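Local coordinates for foldase protein PrsA 2 (Bacillus anthracis, PDB 6VJ4) that helps secreted proteins fold after export, is important for secretion of the protective antigen, and catalyses cis-trans isomerisation of peptidyl-proline bonds, at residues 62-67 with 74-79; 35-40 with 231-236; 128-133 with 137-142; 147-150 with 155-158; 169-174 with 191-196. All coordinates share one frame; numbering follows the deposited sequence. Where two conformers were deposited one is given.

Contact 1: residues 62-67 with 74-79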
# COMPACT_ATOMS: atom_id res chain seq x y z
N ASP A 62 13.45 -30.85 -19.25
CA ASP A 62 13.20 -31.61 -18.00
C ASP A 62 13.90 -30.96 -16.80
O ASP A 62 13.68 -31.43 -15.67
CB ASP A 62 13.63 -33.08 -18.15
CG ASP A 62 15.09 -33.27 -18.51
OD1 ASP A 62 15.79 -32.26 -18.74
OD2 ASP A 62 15.53 -34.44 -18.56
N GLN A 63 14.73 -29.93 -17.03
CA GLN A 63 15.45 -29.23 -15.93
C GLN A 63 14.61 -28.06 -15.42
O GLN A 63 14.98 -27.50 -14.37
CB GLN A 63 16.81 -28.71 -16.42
CG GLN A 63 17.80 -29.81 -16.79
CD GLN A 63 18.24 -30.64 -15.60
OE1 GLN A 63 18.06 -30.26 -14.45
NE2 GLN A 63 18.84 -31.78 -15.88
N PHE A 64 13.52 -27.73 -16.12
CA PHE A 64 12.65 -26.57 -15.78
C PHE A 64 12.36 -26.54 -14.28
O PHE A 64 12.55 -25.48 -13.65
CB PHE A 64 11.37 -26.62 -16.62
CG PHE A 64 10.42 -25.46 -16.42
CD1 PHE A 64 10.63 -24.25 -17.05
CD2 PHE A 64 9.31 -25.58 -15.59
CE1 PHE A 64 9.77 -23.18 -16.86
CE2 PHE A 64 8.44 -24.52 -15.40
CZ PHE A 64 8.67 -23.32 -16.04
N LYS A 65 11.94 -27.67 -13.70
CA LYS A 65 11.60 -27.72 -12.25
C LYS A 65 12.84 -27.37 -11.42
O LYS A 65 12.70 -26.58 -10.47
CB LYS A 65 11.04 -29.09 -11.87
CG LYS A 65 9.62 -29.36 -12.35
CD LYS A 65 9.08 -30.71 -11.91
CE LYS A 65 7.62 -30.91 -12.27
NZ LYS A 65 6.74 -29.93 -11.58
N ASN A 66 14.00 -27.94 -11.77
CA ASN A 66 15.26 -27.69 -11.02
C ASN A 66 15.63 -26.21 -11.10
O ASN A 66 15.74 -25.58 -10.03
CB ASN A 66 16.41 -28.58 -11.51
CG ASN A 66 16.29 -30.02 -11.04
OD1 ASN A 66 15.70 -30.28 -9.99
ND2 ASN A 66 16.86 -30.94 -11.79
N VAL A 67 15.81 -25.67 -12.32
CA VAL A 67 16.18 -24.22 -12.46
C VAL A 67 15.14 -23.39 -11.71
O VAL A 67 15.54 -22.44 -11.00
CB VAL A 67 16.31 -23.79 -13.93
CG1 VAL A 67 17.54 -24.41 -14.60
CG2 VAL A 67 15.06 -24.09 -14.74
N LYS A 74 8.35 -20.99 -5.88
CA LYS A 74 7.44 -21.97 -5.23
C LYS A 74 7.05 -23.07 -6.23
O LYS A 74 7.37 -24.25 -5.98
CB LYS A 74 6.16 -21.27 -4.75
CG LYS A 74 6.37 -19.97 -3.98
CD LYS A 74 6.69 -20.14 -2.51
CE LYS A 74 6.98 -18.81 -1.85
NZ LYS A 74 6.97 -18.90 -0.38
N ASP A 75 6.36 -22.67 -7.31
CA ASP A 75 5.88 -23.60 -8.37
C ASP A 75 5.79 -22.82 -9.69
O ASP A 75 6.28 -21.67 -9.74
CB ASP A 75 4.56 -24.26 -7.97
CG ASP A 75 3.47 -23.28 -7.56
OD1 ASP A 75 3.68 -22.06 -7.70
OD2 ASP A 75 2.42 -23.75 -7.09
N GLU A 76 5.17 -23.42 -10.72
CA GLU A 76 5.07 -22.77 -12.06
C GLU A 76 4.15 -21.54 -11.97
O GLU A 76 4.38 -20.60 -12.75
CB GLU A 76 4.57 -23.77 -13.10
CG GLU A 76 4.41 -23.16 -14.48
CD GLU A 76 4.10 -24.17 -15.58
OE1 GLU A 76 3.57 -23.74 -16.63
OE2 GLU A 76 4.40 -25.36 -15.39
N ALA A 77 3.17 -21.55 -11.07
CA ALA A 77 2.26 -20.39 -10.89
C ALA A 77 3.06 -19.17 -10.43
O ALA A 77 2.80 -18.06 -10.94
CB ALA A 77 1.16 -20.73 -9.91
N ASP A 78 4.01 -19.38 -9.51
CA ASP A 78 4.89 -18.29 -8.99
C ASP A 78 5.71 -17.74 -10.16
O ASP A 78 5.74 -16.50 -10.33
CB ASP A 78 5.80 -18.80 -7.86
CG ASP A 78 6.62 -17.72 -7.18
OD1 ASP A 78 6.29 -16.53 -7.34
OD2 ASP A 78 7.60 -18.09 -6.49
N PHE A 79 6.32 -18.63 -10.95
CA PHE A 79 7.15 -18.26 -12.13
C PHE A 79 6.32 -17.38 -13.08
O PHE A 79 6.77 -16.26 -13.42
CB PHE A 79 7.69 -19.52 -12.80
CG PHE A 79 8.51 -19.30 -14.04
CD1 PHE A 79 9.74 -18.66 -13.97
CD2 PHE A 79 8.09 -19.78 -15.27
CE1 PHE A 79 10.50 -18.46 -15.11
CE2 PHE A 79 8.86 -19.59 -16.41
CZ PHE A 79 10.06 -18.93 -16.33
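Phe64 reaches from helix 64-70 to Phe79 and Glu76 on helix 76-95, and its atoms can be followed outward. CB points at the other segment but touches none of it. With CG anti to the backbone N (chi1 -177°), the ring is carried across the gap, so that only its far end makes contact. CE1 lies 3.7 Å from Phe79 CE2, and CZ stands 3.7 Å from Phe79 CD2, so two neighbouring edge carbons of Phe64 meet CD2 and CE2 of Phe79. On the remaining flank, Phe64 CE2 is 4.1 Å from Glu76 OE2. The two rings form an offset edge-to-face pair, the edge of Phe64 directed at the face of Phe79, with centroids 5.4 Å apart and planes at 83°. Glu76 runs out extended and crosses Phe64 at about a right angle, while its other oxygen, OE1, forms a salt bridge with Lys57. Helix 46-60 completes the cluster, Lys57 touching Phe64 and Ala56 touching Phe79. Asp75 N-caps helix 76-95, its OD1 accepting from Asp78 N at 3.3 Å, and so marks where the chain turns into that helix. No hydrogen bond joins the two segments. The contact therefore rests on dispersion and probably on the weak electrostatic attraction of a ring edge for a pi face, with one carboxylate oxygen, OE1, engaged by Lys57 of a third helix.

Contact 2: residues 35-40 with 231-236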
# COMPACT_ATOMS: atom_id res chain seq x y z
N GLN A 35 3.74 -5.63 -7.34
CA GLN A 35 3.50 -6.30 -8.65
C GLN A 35 2.07 -6.01 -9.12
O GLN A 35 1.88 -5.82 -10.34
CB GLN A 35 3.76 -7.81 -8.55
CG GLN A 35 5.23 -8.16 -8.30
CD GLN A 35 5.52 -9.63 -8.42
OE1 GLN A 35 4.64 -10.45 -8.69
NE2 GLN A 35 6.78 -9.99 -8.23
N ASP A 36 1.10 -5.95 -8.19
CA ASP A 36 -0.32 -5.68 -8.57
C ASP A 36 -0.45 -4.28 -9.18
O ASP A 36 -1.21 -4.14 -10.16
CB ASP A 36 -1.27 -5.85 -7.38
CG ASP A 36 -1.66 -7.30 -7.11
OD1 ASP A 36 -0.80 -8.18 -7.26
OD2 ASP A 36 -2.85 -7.52 -6.78
N VAL A 37 0.23 -3.28 -8.61
CA VAL A 37 0.15 -1.88 -9.12
C VAL A 37 0.69 -1.85 -10.56
O VAL A 37 -0.01 -1.31 -11.43
CB VAL A 37 0.91 -0.90 -8.21
CG1 VAL A 37 0.98 0.50 -8.80
CG2 VAL A 37 0.31 -0.86 -6.81
N ILE A 38 1.88 -2.42 -10.79
CA ILE A 38 2.51 -2.41 -12.14
C ILE A 38 1.68 -3.25 -13.12
O ILE A 38 1.38 -2.73 -14.22
CB ILE A 38 3.96 -2.91 -12.06
CG1 ILE A 38 4.79 -2.02 -11.13
CG2 ILE A 38 4.59 -3.03 -13.44
CD1 ILE A 38 4.76 -0.55 -11.48
N THR A 39 1.32 -4.47 -12.74
CA THR A 39 0.58 -5.39 -13.65
C THR A 39 -0.81 -4.85 -13.98
O THR A 39 -1.33 -5.20 -15.05
CB THR A 39 0.51 -6.81 -13.06
OG1 THR A 39 -0.09 -6.72 -11.77
CG2 THR A 39 1.86 -7.47 -12.96
N LYS A 40 -1.40 -4.04 -13.09
CA LYS A 40 -2.75 -3.49 -13.36
C LYS A 40 -2.63 -2.30 -14.32
O LYS A 40 -3.48 -2.20 -15.24
CB LYS A 40 -3.46 -3.04 -12.08
CG LYS A 40 -4.88 -2.53 -12.28
CD LYS A 40 -5.51 -1.94 -11.03
CE LYS A 40 -6.94 -1.48 -11.25
NZ LYS A 40 -7.84 -2.62 -11.55
N GLN A 231 8.80 2.91 -6.97
CA GLN A 231 8.51 3.80 -5.80
C GLN A 231 7.65 4.99 -6.25
O GLN A 231 6.72 5.36 -5.50
CB GLN A 231 9.81 4.32 -5.18
CG GLN A 231 10.69 3.22 -4.59
CD GLN A 231 12.00 3.76 -4.07
OE1 GLN A 231 12.26 4.96 -4.12
NE2 GLN A 231 12.85 2.87 -3.58
N SER A 232 7.95 5.57 -7.41
CA SER A 232 7.17 6.73 -7.92
C SER A 232 5.75 6.28 -8.29
O SER A 232 4.80 7.03 -8.01
CB SER A 232 7.85 7.39 -9.09
OG SER A 232 8.00 6.48 -10.17
N GLU A 233 5.62 5.08 -8.87
CA GLU A 233 4.30 4.54 -9.29
C GLU A 233 3.42 4.31 -8.06
O GLU A 233 2.23 4.68 -8.10
CB GLU A 233 4.51 3.26 -10.11
CG GLU A 233 3.45 3.03 -11.16
CD GLU A 233 3.40 4.10 -12.24
OE1 GLU A 233 2.98 5.23 -11.94
OE2 GLU A 233 3.83 3.81 -13.38
N LEU A 234 3.99 3.73 -6.99
CA LEU A 234 3.23 3.54 -5.73
C LEU A 234 2.83 4.92 -5.18
O LEU A 234 1.68 5.06 -4.72
CB LEU A 234 4.09 2.77 -4.72
CG LEU A 234 4.54 1.38 -5.16
CD1 LEU A 234 5.47 0.76 -4.11
CD2 LEU A 234 3.36 0.46 -5.42
N LYS A 235 3.74 5.90 -5.25
CA LYS A 235 3.49 7.27 -4.75
C LYS A 235 2.36 7.92 -5.56
O LYS A 235 1.52 8.61 -4.95
CB LYS A 235 4.78 8.11 -4.79
CG LYS A 235 4.67 9.50 -4.17
CD LYS A 235 5.98 10.25 -4.14
CE LYS A 235 5.87 11.60 -3.47
NZ LYS A 235 7.17 12.30 -3.43
N LYS A 236 2.35 7.73 -6.88
CA LYS A 236 1.26 8.29 -7.73
C LYS A 236 -0.07 7.65 -7.31
O LYS A 236 -1.11 8.32 -7.46
CB LYS A 236 1.54 8.06 -9.22
CG LYS A 236 2.71 8.87 -9.78
CD LYS A 236 2.95 8.65 -11.26
CE LYS A 236 4.11 9.47 -11.78
NZ LYS A 236 4.32 9.25 -13.23
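Val37 packs on Leu234 and Ile38 on the stem of Glu233; both contacts of this buried helix-helix pair are apolar. Val37 CG2 sits 3.6 Å from Leu234 CD2, and the same leucine methyl is 4.0 Å from Val37 CB, so one branch of Leu234 rests against the valine fork. Beside them Ile38 CD1 lies 3.8 Å from Glu233 CG. The glutamate stem is bent at chi2 (63°), which turns the carboxylate away from the isoleucine methyl it lies against.

The polar interactions of Glu233 lie just beyond helix segment 35-40: OE1 makes a salt bridge with Lys41 and OE2 a hydrogen bond with Tyr42 OH, so both oxygens of this buried acid are engaged. Within the helix, Thr39 OG1 donates to Gln35 O at 2.6 Å, an acceptor shared with Thr39 N.

Across the subunit interface, Val37 also packs on Leu29 of the second subunit. The local axes approach to 10.1 Å at an angle of 83°, an almost perpendicular crossing. Because the partners come from helices 28-41 and 223-236, close to the two ends of the modelled chain, the contact is typical of a helical domain assembled from N- and C-terminal segments, with the PpiC domain inserted between them.

Contact 3: residues 128-133 with 137-142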
# COMPACT_ATOMS: atom_id res chain seq x y z
N LYS A 128 45.54 23.05 -11.16
CA LYS A 128 46.69 24.00 -11.13
C LYS A 128 47.88 23.44 -11.92
O LYS A 128 48.46 24.19 -12.73
CB LYS A 128 47.05 24.33 -9.68
CG LYS A 128 46.14 25.35 -9.01
CD LYS A 128 46.61 25.73 -7.62
CE LYS A 128 45.75 26.79 -6.97
NZ LYS A 128 44.36 26.32 -6.78
N LYS A 129 48.16 22.14 -11.77
CA LYS A 129 49.31 21.49 -12.46
C LYS A 129 49.04 21.43 -13.96
O LYS A 129 49.94 21.78 -14.75
CB LYS A 129 49.57 20.10 -11.87
CG LYS A 129 50.25 20.07 -10.51
CD LYS A 129 50.33 18.68 -9.94
CE LYS A 129 50.96 18.63 -8.56
NZ LYS A 129 50.90 17.25 -8.03
N LEU A 130 47.85 21.00 -14.35
CA LEU A 130 47.52 20.93 -15.79
C LEU A 130 47.60 22.34 -16.43
O LEU A 130 48.02 22.43 -17.58
CB LEU A 130 46.12 20.36 -15.95
CG LEU A 130 45.97 18.91 -15.49
CD1 LEU A 130 44.50 18.53 -15.37
CD2 LEU A 130 46.70 17.98 -16.42
N ASP A 131 47.23 23.38 -15.68
CA ASP A 131 47.23 24.75 -16.26
C ASP A 131 48.66 25.20 -16.57
O ASP A 131 48.80 26.08 -17.45
CB ASP A 131 46.45 25.72 -15.37
CG ASP A 131 44.94 25.57 -15.49
OD1 ASP A 131 44.47 24.88 -16.43
OD2 ASP A 131 44.24 26.18 -14.67
N THR A 132 49.66 24.59 -15.91
CA THR A 132 51.11 24.90 -16.11
C THR A 132 51.66 24.16 -17.33
O THR A 132 52.76 24.51 -17.74
CB THR A 132 52.02 24.49 -14.93
OG1 THR A 132 52.31 23.08 -14.94
CG2 THR A 132 51.48 24.90 -13.58
N GLY A 133 50.94 23.13 -17.82
CA GLY A 133 51.41 22.30 -18.95
C GLY A 133 51.69 20.85 -18.57
O GLY A 133 52.09 20.08 -19.46
N GLU A 137 47.71 12.93 -19.37
CA GLU A 137 47.73 11.45 -19.39
C GLU A 137 48.55 10.92 -18.21
O GLU A 137 48.12 9.94 -17.56
CB GLU A 137 48.24 10.99 -20.75
CG GLU A 137 47.29 11.40 -21.89
CD GLU A 137 47.04 12.90 -22.13
OE1 GLU A 137 48.01 13.68 -22.16
OE2 GLU A 137 45.84 13.29 -22.29
N GLU A 138 49.72 11.51 -17.96
CA GLU A 138 50.56 10.99 -16.85
C GLU A 138 49.89 11.28 -15.50
O GLU A 138 50.01 10.41 -14.58
CB GLU A 138 51.99 11.54 -16.95
CG GLU A 138 52.72 11.03 -18.18
CD GLU A 138 52.90 9.52 -18.19
OE1 GLU A 138 53.16 8.94 -17.12
OE2 GLU A 138 52.73 8.90 -19.26
N LEU A 139 49.28 12.45 -15.33
CA LEU A 139 48.60 12.72 -14.04
C LEU A 139 47.41 11.77 -13.87
O LEU A 139 47.16 11.36 -12.75
CB LEU A 139 48.11 14.17 -13.96
CG LEU A 139 49.06 15.18 -13.37
CD1 LEU A 139 48.44 16.56 -13.48
CD2 LEU A 139 49.39 14.85 -11.91
N ALA A 140 46.73 11.41 -14.95
CA ALA A 140 45.61 10.48 -14.83
C ALA A 140 46.14 9.10 -14.42
O ALA A 140 45.53 8.46 -13.55
CB ALA A 140 44.85 10.39 -16.13
N LYS A 141 47.23 8.69 -15.04
CA LYS A 141 47.81 7.36 -14.73
C LYS A 141 48.25 7.30 -13.27
O LYS A 141 48.18 6.20 -12.65
CB LYS A 141 48.95 7.06 -15.70
CG LYS A 141 48.47 6.70 -17.10
CD LYS A 141 49.53 6.13 -18.02
CE LYS A 141 50.75 6.99 -18.17
NZ LYS A 141 51.76 6.36 -19.06
N GLN A 142 48.69 8.43 -12.72
CA GLN A 142 49.17 8.43 -11.33
C GLN A 142 48.02 8.64 -10.35
O GLN A 142 47.97 7.90 -9.35
CB GLN A 142 50.26 9.50 -11.13
CG GLN A 142 50.78 9.58 -9.70
CD GLN A 142 51.40 8.27 -9.29
OE1 GLN A 142 52.10 7.64 -10.08
NE2 GLN A 142 51.09 7.82 -8.08
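No flat group lies where Leu139 meets Leu130 and Lys129; a carboxylate near by, that of Glu138, is turned to its own helix. There Lys141 NZ meets Glu138 OE2 on the syn side, 26° out of the carboxylate plane, in a salt bridge of 2.7 Å. The contact itself is aliphatic. Leu139 CD1 touches Leu130 CD2 at 3.7 Å and Leu130 CG at 4.0 Å, and the same methyl lies 4.0 Å from Lys129 CB. One leucine branch thus fits against two successive residues of the other helix. With CG beside the backbone N (chi1 -65°), Leu130 turns its CD2 branch to Leu139.

The short connection between the two helices of the PpiC domain begins at a Schellman motif: Gly133, with positive phi (115°), is the first residue to leave helical angles. Thr132 OG1 donates to Lys129 O at 2.7 Å, in the carbonyl plane on a lone pair, and Thr132 N shares that acceptor. Outside the two segments, Leu139 also packs on Ile115 of strand 110-117 and Leu130 on Ile180, while Glu137 OE2 forms a salt bridge with Lys194 of strand 189-198.

Contact 4: residues 147-150 with 155-158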
# COMPACT_ATOMS: atom_id res chain seq x y z
N LEU A 147 39.43 3.32 -12.29
CA LEU A 147 40.27 2.22 -12.82
C LEU A 147 39.92 1.92 -14.28
O LEU A 147 40.80 1.42 -14.98
CB LEU A 147 40.07 0.98 -11.96
CG LEU A 147 40.48 1.14 -10.50
CD1 LEU A 147 40.31 -0.18 -9.76
CD2 LEU A 147 41.93 1.62 -10.40
N LEU A 148 38.69 2.18 -14.72
CA LEU A 148 38.33 1.85 -16.13
C LEU A 148 39.11 2.71 -17.14
O LEU A 148 39.22 2.26 -18.29
CB LEU A 148 36.83 2.06 -16.32
CG LEU A 148 35.92 1.14 -15.52
CD1 LEU A 148 34.46 1.52 -15.73
CD2 LEU A 148 36.16 -0.30 -15.91
N SER A 149 39.57 3.91 -16.75
CA SER A 149 40.22 4.82 -17.73
C SER A 149 41.62 5.26 -17.31
O SER A 149 42.33 5.76 -18.19
CB SER A 149 39.40 6.08 -17.97
OG SER A 149 39.18 6.78 -16.75
N LYS A 150 42.01 5.03 -16.05
CA LYS A 150 43.30 5.64 -15.65
C LYS A 150 44.48 5.09 -16.46
O LYS A 150 45.36 5.90 -16.76
CB LYS A 150 43.52 5.50 -14.15
CG LYS A 150 43.86 4.12 -13.68
CD LYS A 150 44.11 4.07 -12.17
CE LYS A 150 45.43 4.66 -11.76
NZ LYS A 150 45.61 4.60 -10.30
N ASP A 155 41.47 8.51 -20.81
CA ASP A 155 40.60 8.50 -22.02
C ASP A 155 39.38 7.59 -21.81
O ASP A 155 39.56 6.42 -21.45
CB ASP A 155 41.40 8.06 -23.25
CG ASP A 155 40.57 7.96 -24.53
OD1 ASP A 155 39.61 8.75 -24.69
OD2 ASP A 155 40.88 7.06 -25.34
N LEU A 156 38.18 8.13 -22.04
CA LEU A 156 36.90 7.41 -21.90
C LEU A 156 36.43 6.93 -23.27
O LEU A 156 35.47 6.15 -23.31
CB LEU A 156 35.85 8.36 -21.33
CG LEU A 156 36.08 8.78 -19.88
CD1 LEU A 156 35.26 10.01 -19.53
CD2 LEU A 156 35.76 7.64 -18.94
N GLY A 157 37.11 7.39 -24.32
CA GLY A 157 36.67 7.11 -25.70
C GLY A 157 35.40 7.89 -26.02
O GLY A 157 35.00 8.73 -25.20
N TYR A 158 34.81 7.64 -27.18
CA TYR A 158 33.55 8.30 -27.56
C TYR A 158 32.37 7.68 -26.81
O TYR A 158 32.30 6.43 -26.69
CB TYR A 158 33.32 8.21 -29.07
CG TYR A 158 34.07 9.27 -29.83
CD1 TYR A 158 33.55 10.54 -29.95
CD2 TYR A 158 35.31 9.01 -30.40
CE1 TYR A 158 34.24 11.55 -30.61
CE2 TYR A 158 36.00 10.00 -31.08
CZ TYR A 158 35.46 11.27 -31.19
OH TYR A 158 36.15 12.28 -31.78
O HOH W 1 38.19 4.04 -20.83
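Ser149 and Leu156 meet beside His114, which both touch, at the edge of what is probably the parvulin active-site cleft of the PpiC domain. The atoms involved are few. Ser149 CB approaches the carbonyl oxygen Asp155 O to 3.5 Å, and the same carbon meets Leu156 CD2 at 4.1 Å. Ser149 OG, placed between the backbone N and the carbonyl carbon (chi1 58°), is 4.2 Å from Leu156 CD2 and hydrogen-bonds to Asp146 OD2. The second oxygen of that aspartate, OD1, pairs with Leu148 N, so Asp146 holds the start of the short, weakly bonded helix 147-150 through two groups.

No direct hydrogen bond crosses between the segments; a water makes the link instead. It donates to Asp155 O at 2.8 Å and, more distantly, to Leu148 O at 3.3 Å, satisfying two backbone carbonyls at once. Backbone bonding of Leu156 to Ala112 of strand 110-117 places strand 155-159 at the outside of the four-stranded antiparallel sheet. Leu156 also touches Met164; next to His114, one of the paired histidines, and with Asp146 near by, these two side chains probably occupy positions that line the proline pocket in parvulins, as in Pin1.

Asp155 forms an Asx turn with Gly157. Its OD1 accepts from Gly157 N at 2.9 Å, and the donor approaches from above the carboxylate plane, 63° out of it. Gly157 has positive phi (71°), a backbone shape that favours glycine, and Asp155 also touches Lys111 on the neighbouring strand.

Contact 5: residues 169-174 with 191-196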
# COMPACT_ATOMS: atom_id res chain seq x y z
N GLU A 169 28.20 14.77 -17.55
CA GLU A 169 27.76 15.08 -18.94
C GLU A 169 27.54 16.59 -19.10
O GLU A 169 27.96 17.12 -20.15
CB GLU A 169 26.47 14.34 -19.25
CG GLU A 169 25.93 14.68 -20.62
CD GLU A 169 24.81 13.80 -21.13
OE1 GLU A 169 24.73 12.61 -20.71
OE2 GLU A 169 24.00 14.31 -21.92
N THR A 170 26.88 17.22 -18.13
CA THR A 170 26.57 18.66 -18.21
C THR A 170 27.86 19.45 -18.37
O THR A 170 27.94 20.35 -19.24
CB THR A 170 25.75 19.12 -17.00
OG1 THR A 170 24.48 18.46 -17.11
CG2 THR A 170 25.57 20.62 -16.97
N ALA A 171 28.88 19.09 -17.58
CA ALA A 171 30.16 19.81 -17.65
C ALA A 171 30.88 19.53 -18.97
O ALA A 171 31.42 20.49 -19.58
CB ALA A 171 31.01 19.40 -16.47
N ALA A 172 30.92 18.26 -19.39
CA ALA A 172 31.67 17.86 -20.59
C ALA A 172 31.14 18.59 -21.83
O ALA A 172 31.95 19.05 -22.64
CB ALA A 172 31.58 16.36 -20.76
N TYR A 173 29.83 18.71 -21.94
CA TYR A 173 29.26 19.32 -23.17
C TYR A 173 29.45 20.83 -23.17
O TYR A 173 29.24 21.45 -24.26
CB TYR A 173 27.80 18.91 -23.33
CG TYR A 173 27.61 17.56 -23.97
CD1 TYR A 173 27.74 17.41 -25.34
CD2 TYR A 173 27.28 16.43 -23.23
CE1 TYR A 173 27.52 16.20 -25.97
CE2 TYR A 173 27.11 15.20 -23.84
CZ TYR A 173 27.20 15.09 -25.22
OH TYR A 173 27.01 13.89 -25.82
N LYS A 174 29.78 21.44 -22.03
CA LYS A 174 30.03 22.90 -22.01
C LYS A 174 31.45 23.20 -22.50
O LYS A 174 31.73 24.37 -22.80
CB LYS A 174 29.80 23.45 -20.61
CG LYS A 174 28.34 23.63 -20.23
CD LYS A 174 28.13 24.52 -19.02
CE LYS A 174 26.69 24.97 -18.86
NZ LYS A 174 25.80 23.86 -18.47
N HIS A 191 35.74 15.40 -10.67
CA HIS A 191 36.37 15.10 -11.97
C HIS A 191 37.04 16.33 -12.55
O HIS A 191 36.50 17.44 -12.38
CB HIS A 191 35.34 14.68 -13.04
CG HIS A 191 34.44 13.56 -12.67
ND1 HIS A 191 34.64 12.28 -13.14
CD2 HIS A 191 33.34 13.52 -11.89
CE1 HIS A 191 33.71 11.49 -12.66
NE2 HIS A 191 32.89 12.22 -11.88
N ILE A 192 38.21 16.12 -13.11
CA ILE A 192 38.81 17.13 -14.00
C ILE A 192 38.60 16.54 -15.39
O ILE A 192 39.06 15.40 -15.64
CB ILE A 192 40.27 17.44 -13.68
CG1 ILE A 192 40.40 18.02 -12.28
CG2 ILE A 192 40.83 18.37 -14.73
CD1 ILE A 192 39.68 19.33 -12.07
N ILE A 193 37.89 17.27 -16.26
CA ILE A 193 37.48 16.73 -17.58
C ILE A 193 38.17 17.50 -18.70
O ILE A 193 38.30 18.76 -18.60
CB ILE A 193 35.95 16.83 -17.73
CG1 ILE A 193 35.19 16.24 -16.54
CG2 ILE A 193 35.50 16.22 -19.06
CD1 ILE A 193 33.68 16.52 -16.56
N LYS A 194 38.62 16.77 -19.72
CA LYS A 194 39.18 17.39 -20.92
C LYS A 194 38.38 16.89 -22.12
O LYS A 194 38.31 15.69 -22.33
CB LYS A 194 40.66 17.05 -21.08
CG LYS A 194 41.30 17.69 -22.29
CD LYS A 194 42.78 17.48 -22.43
CE LYS A 194 43.18 16.02 -22.51
NZ LYS A 194 44.60 15.87 -22.91
N LEU A 195 37.78 17.80 -22.89
CA LEU A 195 37.05 17.34 -24.09
C LEU A 195 38.06 17.12 -25.22
O LEU A 195 38.84 18.01 -25.48
CB LEU A 195 36.02 18.40 -24.49
CG LEU A 195 35.19 18.01 -25.70
CD1 LEU A 195 34.24 16.86 -25.40
CD2 LEU A 195 34.42 19.22 -26.20
N THR A 196 37.99 15.98 -25.90
CA THR A 196 39.03 15.71 -26.92
C THR A 196 38.44 15.41 -28.29
O THR A 196 39.23 15.34 -29.24
CB THR A 196 39.93 14.55 -26.48
OG1 THR A 196 39.11 13.41 -26.21
CG2 THR A 196 40.69 14.86 -25.21
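Ala171 and Ala172 of helix 166-174 pack on Ile193 and Leu195 of strand 189-198, a buried helix-on-sheet contact in the core of the PpiC domain. The local axes come within 8.3 Å at an angle of 44° between their directions. In the two successive alanines, the absence of side chain beyond CB is consistent with that axis distance. Ile193 is the main partner and uses both branches: CD1, at the end of the arm lying beside its backbone N (chi1 -51°), reaches Ala171 CB at 3.9 Å, while CG2 stands 4.3 Å from Ala172 CB. Further along the strand, Leu195 CD1 lies 4.2 Å from Ala172 O, a methyl set against the backbone carbonyl of Ala172.

The alternation of the strand explains the selection. Ile193 and Leu195 point at the helix, whereas Lys194 and Ile192 point to the other side of the strand. Val184 of strand 184-186 touches both Ala171 and Ile193, and Ile110 touches Ala172 and Leu195. At the start of the strand segment His191 and His114 are joined ND1 to ND1, consistent with the double-histidine motif of the parvulin active site; Phe168 meets the His191 ring edge-to-face. With no hydrogen bond between helix segment and strand segment, the contact relies on buried aliphatic surface.

From the N terminus, contact 2 opens first, at helix 28-41, and closes last, at helix 223-236; the other four contacts fall within its span, and none cross. Contact 1 closes a short loop between helices 64-70 and 76-95 in the same helical region, its centre 26 Å from that of contact 2. Within the PpiC domain, contact 3 closes the short connection between helices 120-131 and 136-143, contact 4 the one from helix 147-150 to strand 155-159, and contact 5 the longer one holding strand 184-186. Contact 3 touches contact 4 through Lys141 and Lys150, and contact 5 through the Glu137-Lys194 salt bridge and Leu130 on Ile192. The centres of contacts 2 and 5 stand 37 Å apart.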